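Local structure of putative uncharacterized protein (Bacteroides thetaiotaomicron, 2RBK) at residues A71-F74 against I80-S83. The protein probably acts as a magnesium-dependent phosphatase of the haloacid dehalogenase superfamily, and binds a vanadium oxide ligand beside a magnesium ion. Sequence-based numbering, arbitrary orientation.
Sequences AYCF and IYKS
C73 and Y81 form an antiparallel hydrogen-bonded pair, and the hydrogen bond from C73 N to Y81 O, 2.9 Å long, is nearly straight at 170°. C73 O is a shared acceptor: it takes I80 N at 2.9 Å and, weakly, Y81 N at 3.4 Å. I80 and Y81 thus both face C73, a classic beta bulge. C73 and Y81 point to the same face of the sheet, and the compact cysteine lies against Y81 and touches I80 as well. C73 CB meets I80 CG1 at 3.8 Å, while SG, anti to the carbonyl carbon (chi1 -59°), lies at the edge of the Y81 ring, near its plane. The I80 side chain also rests on helix 188-199, against I195, R197 and H198; the Y81 hydroxyl is hydrogen-bonded to D186 while its ring makes a cation-pi contact with K190. On the other face, Y72 and K82 form the non-hydrogen-bonded pair and run side by side in the same direction. Y72 CD1 packs obliquely against K82 CB at 3.7 Å; chi1 of 52° sets the lysine's CG between its N and carbonyl carbon, and the extended chain beyond touches the ring once more, K82 CD to Y72 CE1 at 4.1 Å, before its end leads away. Long amphipathic side chains suit this place: in the conformer described, K82 NZ forms a salt bridge with E109, to which Y72 OH is hydrogen-bonded. At the end of the pairing, A71 O receives a weak hydrogen bond from S83 N, and A71's small CB sits 3.3 Å from S83 OG, which is hydrogen-bonded to D186. The arrangement is a bulged beta hairpin, here forming the antiparallel margin of the mixed sheet in the Rossmann-like HAD core.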
loop_
_atom_site.group_PDB
_atom_site.type_symbol
_atom_site.label_atom_id
_atom_site.label_comp_id
_atom_site.label_asym_id
_atom_site.label_seq_id
_atom_site.Cartn_x
_atom_site.Cartn_y
_atom_site.Cartn_z
ATOM N N ALA A 71 -6.423 -0.808 6.067
ATOM C CA ALA A 71 -7.823 -0.492 6.353
ATOM C C ALA A 71 -8.811 -1.428 5.669
ATOM O O ALA A 71 -10.020 -1.385 5.944
ATOM C CB ALA A 71 -8.153 0.946 5.985
ATOM N N TYR A 72 -8.356 -2.336 4.791
ATOM C CA TYR A 72 -9.258 -3.252 4.132
ATOM C C TYR A 72 -8.488 -4.534 3.782
ATOM O O TYR A 72 -7.653 -4.501 2.864
ATOM C CB TYR A 72 -9.935 -2.627 2.928
ATOM C CG TYR A 72 -11.083 -3.411 2.395
ATOM C CD1 TYR A 72 -12.340 -3.213 2.948
ATOM C CD2 TYR A 72 -10.918 -4.279 1.347
ATOM C CE1 TYR A 72 -13.424 -3.911 2.492
ATOM C CE2 TYR A 72 -12.015 -4.972 0.885
ATOM C CZ TYR A 72 -13.267 -4.794 1.438
ATOM O OH TYR A 72 -14.368 -5.458 0.917
ATOM N N CYS A 73 -8.715 -5.618 4.520
ATOM C CA CYS A 73 -7.939 -6.823 4.387
ATOM C C CYS A 73 -8.842 -7.998 4.066
ATOM O O CYS A 73 -9.913 -8.125 4.688
ATOM C CB CYS A 73 -7.183 -7.105 5.675
ATOM S SG CYS A 73 -6.035 -5.808 6.200
ATOM N N PHE A 74 -8.412 -8.868 3.139
ATOM C CA PHE A 74 -9.254 -9.991 2.743
ATOM C C PHE A 74 -8.392 -11.173 2.302
ATOM O O PHE A 74 -7.256 -11.020 1.882
ATOM C CB PHE A 74 -10.271 -9.600 1.670
ATOM C CG PHE A 74 -9.674 -8.948 0.450
ATOM C CD1 PHE A 74 -9.338 -9.704 -0.685
ATOM C CD2 PHE A 74 -9.455 -7.568 0.390
ATOM C CE1 PHE A 74 -8.800 -9.077 -1.815
ATOM C CE2 PHE A 74 -8.957 -6.956 -0.735
ATOM C CZ PHE A 74 -8.630 -7.723 -1.855
ATOM N N ILE A 80 -11.511 -9.930 6.264
ATOM C CA ILE A 80 -11.078 -10.257 7.633
ATOM C C ILE A 80 -10.959 -9.066 8.530
ATOM O O ILE A 80 -10.922 -9.230 9.769
ATOM C CB ILE A 80 -9.808 -11.124 7.632
ATOM C CG1 ILE A 80 -8.570 -10.351 7.146
ATOM C CG2 ILE A 80 -10.014 -12.423 6.869
ATOM C CD1 ILE A 80 -7.282 -11.047 7.400
ATOM N N TYR A 81 -10.890 -7.853 7.972
ATOM C CA TYR A 81 -10.784 -6.633 8.741
ATOM C C TYR A 81 -11.068 -5.462 7.815
ATOM O O TYR A 81 -10.605 -5.451 6.677
ATOM C CB TYR A 81 -9.384 -6.435 9.387
ATOM C CG TYR A 81 -9.263 -5.103 10.065
ATOM C CD1 TYR A 81 -9.941 -4.790 11.236
ATOM C CD2 TYR A 81 -8.498 -4.094 9.491
ATOM C CE1 TYR A 81 -9.862 -3.551 11.816
ATOM C CE2 TYR A 81 -8.433 -2.841 10.056
ATOM C CZ TYR A 81 -9.102 -2.556 11.234
ATOM O OH TYR A 81 -9.024 -1.343 11.850
ATOM N N LYS A 82 -11.784 -4.459 8.308
ATOM C CA LYS A 82 -11.921 -3.197 7.588
ATOM C C LYS A 82 -12.142 -2.094 8.609
ATOM O O LYS A 82 -12.410 -2.359 9.791
ATOM C CB LYS A 82 -13.033 -3.234 6.557
ATOM C CG LYS A 82 -14.403 -3.696 7.009
ATOM C CD LYS A 82 -15.472 -3.416 5.973
ATOM C CE LYS A 82 -16.886 -3.404 6.521
ATOM N NZ LYS A 82 -17.997 -3.717 5.592
ATOM N N SER A 83 -12.027 -0.871 8.123
ATOM C CA SER A 83 -12.228 0.280 8.958
ATOM C C SER A 83 -12.814 1.423 8.137
ATOM O O SER A 83 -12.900 1.343 6.930
ATOM C CB SER A 83 -10.907 0.756 9.623
ATOM O OG SER A 83 -10.026 1.217 8.632
#